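Cryptochrome DASH (PDB 2J4D) binds FAD and a methenyltetrahydrofolate antenna, repairs cyclobutane pyrimidine dimers in single-stranded DNA, and may also act as a photoreceptor in chloroplasts and mitochondria. Local coordinates at residues R6-A9 and E14-S17; V41-F46 and S129-F134; R77-T82 and L235-Q240; C398-R403 and T490-K495. One frame throughout, in Å; residues are numbered along the deposited sequence.

Contact 1: residues R6-A9 and E14-S17; sequences RVPA and EIDS
Ile15 carries this contact: its CD1 methyl reaches from the first turns of helix 12-26 to meet both Pro8 and Arg6 at the end of strand 4-7. The outer part of the isoleucine is fully extended (chi2 176°), which makes CD1 the foremost atom of the side chain. It lies 4.3 Å from CG of the Pro8 ring, an apolar touch without any polar bond across the two segments. Pro8 follows a cis peptide bond, just where the strand gives way to the turn that leads to the helix; its ring carbon CG is the atom nearest Ile15.

Arg6 comes in beside the proline, on the more exposed side. Its guanidinium approaches the same methyl at an oblique angle, with NH1 4.4 Å from CD1 of Ile15. That group is held from the helix side, because NH1 forms a salt bridge with Glu12. The one methyl of Ile15 is thus shared between the proline ring and the charged end of the arginine. In the first turn of the helix, Glu14 OE1 reaches back to the backbone N of Thr11.

Strand 4-7 and helix 12-26 thus pack through a short connection at the N terminus. Strand 4-7 runs parallel to strand 245-248, with Val7 sharing backbone bonds with Arg247 and Val249, while helix 252-265 touches Pro8 through Ala254 and Glu261 and Ile15 through Ser253, and Trp291 of helix 289-293 also packs on Pro8.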
loop_
_atom_site.group_PDB
_atom_site.type_symbol
_atom_site.label_atom_id
_atom_site.label_comp_id
_atom_site.label_asym_id
_atom_site.label_seq_id
_atom_site.Cartn_x
_atom_site.Cartn_y
_atom_site.Cartn_z
ATOM N N ARG A 6 -1.263 -10.109 -15.874
ATOM C CA ARG A 6 -1.204 -8.673 -15.631
ATOM C C ARG A 6 -2.379 -8.279 -14.745
ATOM O O ARG A 6 -3.492 -8.761 -14.943
ATOM C CB ARG A 6 -1.330 -7.885 -16.938
ATOM C CG ARG A 6 -0.046 -7.647 -17.707
ATOM C CD ARG A 6 -0.271 -6.540 -18.739
ATOM N NE ARG A 6 0.752 -5.497 -18.659
ATOM C CZ ARG A 6 0.526 -4.206 -18.890
ATOM N NH1 ARG A 6 -0.691 -3.792 -19.215
ATOM N NH2 ARG A 6 1.514 -3.325 -18.791
ATOM N N VAL A 7 -2.139 -7.414 -13.767
ATOM C CA VAL A 7 -3.226 -6.932 -12.918
ATOM C C VAL A 7 -3.133 -5.420 -13.004
ATOM O O VAL A 7 -2.128 -4.839 -12.597
ATOM C CB VAL A 7 -3.069 -7.347 -11.441
ATOM C CG1 VAL A 7 -4.319 -6.905 -10.638
ATOM C CG2 VAL A 7 -2.878 -8.848 -11.332
ATOM N N PRO A 8 -4.144 -4.767 -13.597
ATOM C CA PRO A 8 -5.356 -5.352 -14.192
ATOM C C PRO A 8 -4.981 -6.064 -15.494
ATOM O O PRO A 8 -3.895 -5.839 -16.032
ATOM C CB PRO A 8 -6.237 -4.136 -14.441
ATOM C CG PRO A 8 -5.226 -3.064 -14.777
ATOM C CD PRO A 8 -4.136 -3.300 -13.747
ATOM N N ALA A 9 -5.869 -6.910 -16.004
ATOM C CA ALA A 9 -5.578 -7.645 -17.237
ATOM C C ALA A 9 -5.930 -6.852 -18.494
ATOM O O ALA A 9 -5.704 -7.308 -19.615
ATOM C CB ALA A 9 -6.317 -8.988 -17.232
ATOM N N GLU A 14 -7.616 -0.220 -23.337
ATOM C CA GLU A 14 -8.720 -0.346 -22.398
ATOM C C GLU A 14 -8.438 0.478 -21.150
ATOM O O GLU A 14 -9.327 1.136 -20.619
ATOM C CB GLU A 14 -8.913 -1.799 -21.993
ATOM C CG GLU A 14 -9.411 -2.693 -23.106
ATOM C CD GLU A 14 -9.637 -4.105 -22.626
ATOM O OE1 GLU A 14 -8.664 -4.734 -22.162
ATOM O OE2 GLU A 14 -10.787 -4.585 -22.707
ATOM N N ILE A 15 -7.196 0.422 -20.679
ATOM C CA ILE A 15 -6.820 1.183 -19.500
ATOM C C ILE A 15 -6.988 2.664 -19.793
ATOM O O ILE A 15 -7.536 3.399 -18.982
ATOM C CB ILE A 15 -5.358 0.901 -19.079
ATOM C CG1 ILE A 15 -5.238 -0.526 -18.543
ATOM C CG2 ILE A 15 -4.911 1.897 -18.012
ATOM C CD1 ILE A 15 -3.814 -0.923 -18.192
ATOM N N ASP A 16 -6.538 3.110 -20.962
ATOM C CA ASP A 16 -6.669 4.525 -21.288
ATOM C C ASP A 16 -8.116 5.006 -21.414
ATOM O O ASP A 16 -8.438 6.114 -20.981
ATOM C CB ASP A 16 -5.893 4.864 -22.566
ATOM C CG ASP A 16 -4.389 4.805 -22.367
ATOM O OD1 ASP A 16 -3.932 5.007 -21.218
ATOM O OD2 ASP A 16 -3.659 4.574 -23.356
ATOM N N SER A 17 -8.997 4.191 -21.991
ATOM C CA SER A 17 -10.384 4.628 -22.139
ATOM C C SER A 17 -11.130 4.596 -20.806
ATOM O O SER A 17 -11.979 5.453 -20.544
ATOM C CB SER A 17 -11.125 3.778 -23.179
ATOM O OG SER A 17 -11.199 2.426 -22.777
#

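Contact 2: residues V41-F46 and S129-F134; sequences VTILWF and SLAKDF
The Phe134 N to Leu130 O bond, 2.9 Å long, belongs to helix 123-134, and residues of that turn are what strand 41-46 meets. The setting is the Rossmann-like alpha/beta domain of photolyases, a five-stranded parallel sheet in which this strand is central. The helix is part of the crossover from strand 117-120 to strand 138-142, and lies over the sheet nearly antiparallel to strand 41-46, at 159°, with the axes 9.2 Å apart.

Ile43 has the most surface buried by the contact. Its outer bond is extended (chi2 169°), which sends CD1 up to the helix, 3.9 Å from Leu130 CB and 4.0 Å from Ala131 CB. The small alanine side chain lets the methyl come down on the backbone between these two residues. On the sheet side, Val139 and Val71 of the flanking strands also touch Ile43, while Thr42 and Leu44 face helix 56-63 on the other side of the sheet.

Farther along the helix, Val41 CG1 meets Phe134 CB and CG2 lies 3.8 Å from Phe134 O, after which the phenyl ring leads off toward Leu69 and Pro221. Ile43 CD1 ends 3.5 Å from Ala131 N, with Ala131 CA equally near.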
loop_
_atom_site.group_PDB
_atom_site.type_symbol
_atom_site.label_atom_id
_atom_site.label_comp_id
_atom_site.label_asym_id
_atom_site.label_seq_id
_atom_site.Cartn_x
_atom_site.Cartn_y
_atom_site.Cartn_z
ATOM N N VAL A 41 2.568 31.513 -6.621
ATOM C CA VAL A 41 3.057 30.162 -6.830
ATOM C C VAL A 41 2.966 29.253 -5.610
ATOM O O VAL A 41 3.169 29.686 -4.474
ATOM C CB VAL A 41 4.531 30.192 -7.287
ATOM C CG1 VAL A 41 5.071 28.772 -7.423
ATOM C CG2 VAL A 41 4.647 30.936 -8.608
ATOM N N THR A 42 2.654 27.985 -5.860
ATOM C CA THR A 42 2.599 26.991 -4.798
ATOM C C THR A 42 3.307 25.741 -5.309
ATOM O O THR A 42 3.342 25.474 -6.513
ATOM C CB THR A 42 1.152 26.605 -4.404
ATOM O OG1 THR A 42 1.187 25.738 -3.260
ATOM C CG2 THR A 42 0.458 25.866 -5.542
ATOM N N ILE A 43 3.890 24.989 -4.391
ATOM C CA ILE A 43 4.563 23.756 -4.747
ATOM C C ILE A 43 3.722 22.626 -4.167
ATOM O O ILE A 43 3.300 22.706 -3.014
ATOM C CB ILE A 43 5.982 23.697 -4.129
ATOM C CG1 ILE A 43 6.898 24.690 -4.853
ATOM C CG2 ILE A 43 6.527 22.255 -4.190
ATOM C CD1 ILE A 43 8.244 24.928 -4.168
ATOM N N LEU A 44 3.454 21.602 -4.973
ATOM C CA LEU A 44 2.704 20.438 -4.510
ATOM C C LEU A 44 3.718 19.301 -4.386
ATOM O O LEU A 44 4.274 18.832 -5.383
ATOM C CB LEU A 44 1.608 20.044 -5.510
ATOM C CG LEU A 44 0.792 18.790 -5.155
ATOM C CD1 LEU A 44 0.141 18.936 -3.782
ATOM C CD2 LEU A 44 -0.277 18.573 -6.233
ATOM N N TRP A 45 3.956 18.873 -3.155
ATOM C CA TRP A 45 4.922 17.814 -2.876
ATOM C C TRP A 45 4.238 16.451 -2.733
ATOM O O TRP A 45 3.497 16.208 -1.775
ATOM C CB TRP A 45 5.713 18.190 -1.614
ATOM C CG TRP A 45 6.596 17.115 -1.041
ATOM C CD1 TRP A 45 7.299 16.168 -1.723
ATOM C CD2 TRP A 45 6.876 16.902 0.347
ATOM N NE1 TRP A 45 8.000 15.370 -0.842
ATOM C CE2 TRP A 45 7.758 15.801 0.434
ATOM C CE3 TRP A 45 6.469 17.541 1.530
ATOM C CZ2 TRP A 45 8.241 15.320 1.660
ATOM C CZ3 TRP A 45 6.949 17.066 2.747
ATOM C CH2 TRP A 45 7.827 15.964 2.802
ATOM N N PHE A 46 4.496 15.583 -3.710
ATOM C CA PHE A 46 3.938 14.233 -3.756
ATOM C C PHE A 46 4.789 13.234 -2.976
ATOM O O PHE A 46 6.018 13.303 -2.988
ATOM C CB PHE A 46 3.863 13.735 -5.210
ATOM C CG PHE A 46 2.677 14.257 -5.993
ATOM C CD1 PHE A 46 1.459 13.580 -5.970
ATOM C CD2 PHE A 46 2.802 15.381 -6.806
ATOM C CE1 PHE A 46 0.381 14.004 -6.749
ATOM C CE2 PHE A 46 1.731 15.822 -7.594
ATOM C CZ PHE A 46 0.515 15.130 -7.567
ATOM N N SER A 129 14.837 24.878 -1.685
ATOM C CA SER A 129 15.530 25.468 -2.819
ATOM C C SER A 129 14.545 25.885 -3.911
ATOM O O SER A 129 14.625 26.998 -4.452
ATOM C CB SER A 129 16.532 24.468 -3.391
ATOM O OG SER A 129 17.200 25.021 -4.511
ATOM N N LEU A 130 13.624 24.984 -4.247
ATOM C CA LEU A 130 12.627 25.279 -5.264
ATOM C C LEU A 130 11.712 26.398 -4.801
ATOM O O LEU A 130 11.330 27.257 -5.596
ATOM C CB LEU A 130 11.796 24.032 -5.592
ATOM C CG LEU A 130 12.516 22.896 -6.327
ATOM C CD1 LEU A 130 11.611 21.661 -6.379
ATOM C CD2 LEU A 130 12.884 23.347 -7.741
ATOM N N ALA A 131 11.358 26.393 -3.518
ATOM C CA ALA A 131 10.471 27.425 -2.987
ATOM C C ALA A 131 11.098 28.806 -3.164
ATOM O O ALA A 131 10.429 29.754 -3.592
ATOM C CB ALA A 131 10.177 27.165 -1.519
ATOM N N LYS A 132 12.381 28.914 -2.837
ATOM C CA LYS A 132 13.090 30.182 -2.976
ATOM C C LYS A 132 13.186 30.561 -4.450
ATOM O O LYS A 132 12.859 31.678 -4.836
ATOM C CB LYS A 132 14.498 30.068 -2.393
ATOM C CG LYS A 132 15.343 31.328 -2.567
ATOM C CD LYS A 132 16.751 31.124 -2.024
ATOM C CE LYS A 132 17.624 32.354 -2.241
ATOM N NZ LYS A 132 17.099 33.545 -1.516
ATOM N N ASP A 133 13.638 29.621 -5.269
ATOM C CA ASP A 133 13.780 29.860 -6.697
ATOM C C ASP A 133 12.509 30.376 -7.369
ATOM O O ASP A 133 12.562 31.337 -8.142
ATOM C CB ASP A 133 14.234 28.582 -7.409
ATOM C CG ASP A 133 15.672 28.212 -7.091
ATOM O OD1 ASP A 133 16.333 28.958 -6.334
ATOM O OD2 ASP A 133 16.140 27.172 -7.601
ATOM N N PHE A 134 11.373 29.749 -7.076
ATOM C CA PHE A 134 10.113 30.145 -7.693
ATOM C C PHE A 134 9.229 31.049 -6.845
ATOM O O PHE A 134 8.122 31.396 -7.254
ATOM C CB PHE A 134 9.348 28.889 -8.111
ATOM C CG PHE A 134 10.034 28.104 -9.196
ATOM C CD1 PHE A 134 9.903 28.476 -10.528
ATOM C CD2 PHE A 134 10.846 27.027 -8.884
ATOM C CE1 PHE A 134 10.577 27.782 -11.534
ATOM C CE2 PHE A 134 11.523 26.329 -9.879
ATOM C CZ PHE A 134 11.386 26.709 -11.207
#

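Contact 3: residues R77-T82 and L235-Q240; sequences RLFHTT and LGVEPQ
The long linker that in photolyases and cryptochromes joins the alpha/beta domain to the helical FAD domain here lays Leu235 and Val237 against Phe79, a residue of the loop that follows strand 67-74. Leu235 comes over one face of the phenyl ring: its CD1 is 4.1 Å from the Phe79 ring centroid and 23° off the ring normal, a CH-pi contact displaced toward the CE2-CZ rim. Val237 meets another part of the ring, its CG2 obliquely placed 3.7 Å from Phe79 CD1. With CG beside the backbone N (chi1 -65°), the Phe79 ring is turned so that the two linker residues reach it together.

Beside the apolar patch a water ties the two backbones. It donates to Phe79 O over 2.9 Å and to Leu235 O over 2.6 Å, thereby joining two carbonyls that could not bond each other directly. The patch continues into the domain: Leu74 touches Phe79 and Leu235, while Met99 and Ala92 of helix 92-111 receive Leu235 and Val237. An aromatic side chain of the alpha/beta domain, covered by passing linker residues, is one of the places where this interdomain connection of the photolyase fold rests on the domain.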
loop_
_atom_site.group_PDB
_atom_site.type_symbol
_atom_site.label_atom_id
_atom_site.label_comp_id
_atom_site.label_asym_id
_atom_site.label_seq_id
_atom_site.Cartn_x
_atom_site.Cartn_y
_atom_site.Cartn_z
ATOM N N ARG A 77 17.102 7.870 0.992
ATOM C CA ARG A 77 16.885 7.002 2.142
ATOM C C ARG A 77 15.912 5.861 1.820
ATOM O O ARG A 77 15.930 4.828 2.474
ATOM C CB ARG A 77 16.374 7.827 3.326
ATOM C CG ARG A 77 17.430 8.777 3.885
ATOM C CD ARG A 77 16.836 9.861 4.779
ATOM N NE ARG A 77 15.965 10.755 4.019
ATOM C CZ ARG A 77 15.753 12.030 4.320
ATOM N NH1 ARG A 77 16.348 12.576 5.374
ATOM N NH2 ARG A 77 14.957 12.764 3.557
ATOM N N LEU A 78 15.079 6.051 0.799
ATOM C CA LEU A 78 14.107 5.034 0.404
ATOM C C LEU A 78 14.810 3.809 -0.192
ATOM O O LEU A 78 14.233 2.721 -0.278
ATOM C CB LEU A 78 13.137 5.625 -0.620
ATOM C CG LEU A 78 11.896 4.809 -0.976
ATOM C CD1 LEU A 78 11.026 4.651 0.262
ATOM C CD2 LEU A 78 11.120 5.511 -2.085
ATOM N N PHE A 79 16.063 3.988 -0.590
ATOM C CA PHE A 79 16.813 2.896 -1.176
ATOM C C PHE A 79 18.056 2.517 -0.405
ATOM O O PHE A 79 19.058 2.104 -0.989
ATOM C CB PHE A 79 17.148 3.228 -2.624
ATOM C CG PHE A 79 15.935 3.332 -3.484
ATOM C CD1 PHE A 79 15.333 2.188 -3.987
ATOM C CD2 PHE A 79 15.337 4.567 -3.713
ATOM C CE1 PHE A 79 14.141 2.268 -4.704
ATOM C CE2 PHE A 79 14.144 4.659 -4.428
ATOM C CZ PHE A 79 13.548 3.508 -4.921
ATOM N N HIS A 80 17.989 2.680 0.912
ATOM C CA HIS A 80 19.085 2.276 1.775
ATOM C C HIS A 80 18.653 0.931 2.344
ATOM O O HIS A 80 18.285 0.055 1.571
ATOM C CB HIS A 80 19.331 3.321 2.865
ATOM C CG HIS A 80 20.041 4.540 2.362
ATOM N ND1 HIS A 80 20.129 5.708 3.086
ATOM C CD2 HIS A 80 20.705 4.764 1.202
ATOM C CE1 HIS A 80 20.814 6.601 2.392
ATOM N NE2 HIS A 80 21.176 6.052 1.246
ATOM N N THR A 81 18.654 0.752 3.663
ATOM C CA THR A 81 18.265 -0.551 4.216
ATOM C C THR A 81 17.238 -0.494 5.339
ATOM O O THR A 81 16.996 0.567 5.919
ATOM C CB THR A 81 19.495 -1.304 4.743
ATOM O OG1 THR A 81 20.170 -0.485 5.703
ATOM C CG2 THR A 81 20.450 -1.633 3.599
ATOM N N THR A 82 16.638 -1.639 5.654
ATOM C CA THR A 82 15.650 -1.682 6.724
ATOM C C THR A 82 16.313 -1.412 8.070
ATOM O O THR A 82 17.509 -1.634 8.252
ATOM C CB THR A 82 14.874 -3.017 6.737
ATOM O OG1 THR A 82 15.782 -4.114 6.874
ATOM C CG2 THR A 82 14.084 -3.168 5.436
ATOM N N LEU A 235 19.702 4.133 -9.120
ATOM C CA LEU A 235 19.416 4.099 -7.692
ATOM C C LEU A 235 20.136 2.996 -6.957
ATOM O O LEU A 235 20.033 2.893 -5.737
ATOM C CB LEU A 235 17.918 3.947 -7.470
ATOM C CG LEU A 235 17.152 5.077 -8.141
ATOM C CD1 LEU A 235 15.654 4.886 -7.964
ATOM C CD2 LEU A 235 17.626 6.386 -7.546
ATOM N N GLY A 236 20.856 2.161 -7.696
ATOM C CA GLY A 236 21.590 1.085 -7.062
ATOM C C GLY A 236 20.781 -0.174 -6.828
ATOM O O GLY A 236 21.124 -0.991 -5.973
ATOM N N VAL A 237 19.701 -0.337 -7.584
ATOM C CA VAL A 237 18.861 -1.519 -7.444
ATOM C C VAL A 237 18.891 -2.301 -8.752
ATOM O O VAL A 237 18.713 -1.731 -9.824
ATOM C CB VAL A 237 17.388 -1.136 -7.122
ATOM C CG1 VAL A 237 16.527 -2.394 -7.046
ATOM C CG2 VAL A 237 17.319 -0.378 -5.801
ATOM N N GLU A 238 19.137 -3.602 -8.664
ATOM C CA GLU A 238 19.156 -4.433 -9.860
ATOM C C GLU A 238 17.701 -4.702 -10.231
ATOM O O GLU A 238 16.948 -5.277 -9.444
ATOM C CB GLU A 238 19.872 -5.755 -9.579
ATOM C CG GLU A 238 20.073 -6.647 -10.801
ATOM C CD GLU A 238 20.804 -5.940 -11.937
ATOM O OE1 GLU A 238 21.661 -5.074 -11.650
ATOM O OE2 GLU A 238 20.529 -6.258 -13.117
ATOM N N PRO A 239 17.282 -4.274 -11.431
ATOM C CA PRO A 239 15.897 -4.503 -11.843
ATOM C C PRO A 239 15.521 -5.971 -11.733
ATOM O O PRO A 239 16.366 -6.853 -11.900
ATOM C CB PRO A 239 15.884 -4.021 -13.288
ATOM C CG PRO A 239 16.894 -2.908 -13.278
ATOM C CD PRO A 239 18.019 -3.510 -12.452
ATOM N N GLN A 240 14.250 -6.226 -11.444
ATOM C CA GLN A 240 13.743 -7.584 -11.338
ATOM C C GLN A 240 12.387 -7.586 -12.021
ATOM O O GLN A 240 11.602 -6.658 -11.850
ATOM C CB GLN A 240 13.584 -7.986 -9.870
ATOM C CG GLN A 240 13.243 -9.452 -9.662
ATOM C CD GLN A 240 13.040 -9.792 -8.200
ATOM O OE1 GLN A 240 13.799 -9.343 -7.340
ATOM N NE2 GLN A 240 12.022 -10.598 -7.911
HETATM O O HOH W 1 20.381 1.530 -3.520
#

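Contact 4: residues C398-R403 and T490-K495; sequences CSFLVR and TVVPLK
Val492 is the first residue of segment 490-495 to press on helix 391-404, its CG2 methyl lying 3.8 Å from Phe400 CZ. This is the helical FAD-binding domain of the photolyase fold, and the segment is part of the irregular C-terminal tail that runs past the end of that helix. At chi1 -79° the valine puts CG2 between its own backbone N and carbonyl carbon, and from there the methyl approaches the far end of the ring obliquely. Val492 O is hydrogen-bonded to Tyr373 OH, and the tyrosine ring also meets that of Phe400, the planes about 65° apart.

Leu494, two residues on, supplies the second touch. CD2 sits at the ring edge, in the plane, 3.8 Å from Phe400 CE1, and the two side chains run at about a right angle. Neighbouring carbons of the ring, CZ and CE1, are therefore each met by one tail methyl. Phe400 itself extends from the helix with CG opposite its backbone N (chi1 -175°), which carries the ring out to the tail.

Lys495 ends the walk beside Arg403, in the stretch where the helix widens into a pi-type turn. Its backbone N is bonded to Asp404, anchoring the tail at the helix end. The two cationic ends diverge, with Arg403 NH1 bonded to Gly435 O and its NE 6.3 Å from Lys495 NZ. The lysine's aliphatic chain passes over the arginine carbonyl, with CD 3.5 Å from Arg403 O.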
loop_
_atom_site.group_PDB
_atom_site.type_symbol
_atom_site.label_atom_id
_atom_site.label_comp_id
_atom_site.label_asym_id
_atom_site.label_seq_id
_atom_site.Cartn_x
_atom_site.Cartn_y
_atom_site.Cartn_z
ATOM N N CYS A 398 3.204 -15.586 8.935
ATOM C CA CYS A 398 3.539 -14.790 10.116
ATOM C C CYS A 398 3.514 -15.693 11.352
ATOM O O CYS A 398 4.440 -15.688 12.177
ATOM C CB CYS A 398 2.528 -13.648 10.292
ATOM S SG CYS A 398 2.563 -12.890 11.940
ATOM N N SER A 399 2.445 -16.465 11.486
ATOM C CA SER A 399 2.321 -17.377 12.621
ATOM C C SER A 399 3.471 -18.388 12.607
ATOM O O SER A 399 4.070 -18.678 13.638
ATOM C CB SER A 399 0.981 -18.122 12.556
ATOM O OG SER A 399 0.834 -19.001 13.661
ATOM N N PHE A 400 3.783 -18.917 11.429
ATOM C CA PHE A 400 4.861 -19.893 11.313
ATOM C C PHE A 400 6.208 -19.338 11.785
ATOM O O PHE A 400 6.931 -19.980 12.562
ATOM C CB PHE A 400 4.999 -20.366 9.866
ATOM C CG PHE A 400 6.004 -21.471 9.691
ATOM C CD1 PHE A 400 5.667 -22.788 9.992
ATOM C CD2 PHE A 400 7.293 -21.193 9.244
ATOM C CE1 PHE A 400 6.599 -23.816 9.848
ATOM C CE2 PHE A 400 8.236 -22.212 9.095
ATOM C CZ PHE A 400 7.887 -23.529 9.399
ATOM N N LEU A 401 6.551 -18.147 11.309
ATOM C CA LEU A 401 7.817 -17.533 11.684
ATOM C C LEU A 401 7.918 -17.273 13.170
ATOM O O LEU A 401 8.949 -17.545 13.796
ATOM C CB LEU A 401 8.020 -16.217 10.933
ATOM C CG LEU A 401 9.345 -15.528 11.278
ATOM C CD1 LEU A 401 9.923 -14.895 10.026
ATOM C CD2 LEU A 401 9.136 -14.493 12.381
ATOM N N VAL A 402 6.844 -16.741 13.737
ATOM C CA VAL A 402 6.815 -16.410 15.150
ATOM C C VAL A 402 6.643 -17.596 16.094
ATOM O O VAL A 402 7.388 -17.740 17.060
ATOM C CB VAL A 402 5.678 -15.401 15.457
ATOM C CG1 VAL A 402 5.531 -15.214 16.966
ATOM C CG2 VAL A 402 5.968 -14.067 14.782
ATOM N N ARG A 403 5.660 -18.441 15.808
ATOM C CA ARG A 403 5.355 -19.562 16.686
ATOM C C ARG A 403 6.046 -20.891 16.415
ATOM O O ARG A 403 6.457 -21.572 17.348
ATOM C CB ARG A 403 3.838 -19.752 16.728
ATOM C CG ARG A 403 3.120 -18.479 17.166
ATOM C CD ARG A 403 1.662 -18.707 17.524
ATOM N NE ARG A 403 1.107 -17.530 18.192
ATOM C CZ ARG A 403 0.887 -16.370 17.583
ATOM N NH1 ARG A 403 1.168 -16.247 16.295
ATOM N NH2 ARG A 403 0.410 -15.332 18.259
ATOM N N THR A 490 12.388 -30.693 6.464
ATOM C CA THR A 490 11.682 -29.633 7.162
ATOM C C THR A 490 12.698 -29.012 8.110
ATOM O O THR A 490 13.463 -29.731 8.763
ATOM C CB THR A 490 10.504 -30.189 7.962
ATOM O OG1 THR A 490 10.951 -31.287 8.761
ATOM C CG2 THR A 490 9.401 -30.655 7.026
ATOM N N VAL A 491 12.714 -27.684 8.179
ATOM C CA VAL A 491 13.668 -26.975 9.024
ATOM C C VAL A 491 13.336 -27.013 10.520
ATOM O O VAL A 491 14.228 -26.910 11.362
ATOM C CB VAL A 491 13.815 -25.506 8.568
ATOM C CG1 VAL A 491 12.532 -24.739 8.834
ATOM C CG2 VAL A 491 14.992 -24.856 9.270
ATOM N N VAL A 492 12.058 -27.166 10.842
ATOM C CA VAL A 492 11.608 -27.246 12.234
ATOM C C VAL A 492 10.346 -28.083 12.287
ATOM O O VAL A 492 9.636 -28.223 11.292
ATOM C CB VAL A 492 11.185 -25.882 12.825
ATOM C CG1 VAL A 492 12.390 -25.070 13.222
ATOM C CG2 VAL A 492 10.313 -25.139 11.811
ATOM N N PRO A 493 10.054 -28.657 13.452
ATOM C CA PRO A 493 8.855 -29.465 13.657
ATOM C C PRO A 493 7.746 -28.432 13.820
ATOM O O PRO A 493 8.029 -27.266 14.107
ATOM C CB PRO A 493 9.171 -30.207 14.960
ATOM C CG PRO A 493 10.055 -29.213 15.693
ATOM C CD PRO A 493 10.987 -28.818 14.581
ATOM N N LEU A 494 6.498 -28.816 13.604
ATOM C CA LEU A 494 5.431 -27.854 13.781
ATOM C C LEU A 494 5.191 -27.861 15.281
ATOM O O LEU A 494 5.224 -28.920 15.914
ATOM C CB LEU A 494 4.178 -28.280 13.021
ATOM C CG LEU A 494 4.345 -28.164 11.506
ATOM C CD1 LEU A 494 3.156 -28.823 10.824
ATOM C CD2 LEU A 494 4.480 -26.697 11.091
ATOM N N LYS A 495 5.006 -26.675 15.843
ATOM C CA LYS A 495 4.769 -26.522 17.260
ATOM C C LYS A 495 3.530 -27.265 17.750
ATOM O O LYS A 495 3.510 -27.692 18.895
ATOM C CB LYS A 495 4.660 -25.044 17.587
ATOM C CG LYS A 495 4.633 -24.755 19.056
ATOM C CD LYS A 495 4.155 -23.353 19.288
ATOM C CE LYS A 495 3.364 -23.313 20.566
ATOM N NZ LYS A 495 3.767 -22.194 21.442
#

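Overall arrangement
Starting from the N terminus, contact 1 closes a short connection, four residues lying between its segments, folding strand 4-7 onto helix 12-26 before anything else begins. The chain then enters the alpha/beta domain, where contact 2 closes a loop of 82 residues and fixes a crossover helix on the central strand. Contact 3 opens within that loop, at 77-82, and closes beyond it, at 235-240, so the two cross; their nearest atoms are about 7 Å apart. It ties the alpha/beta domain to the linker. Contact 4 follows in series, entirely within the helical FAD domain, fastening the C-terminal tail on the opposite side of the chain's centre from contact 2.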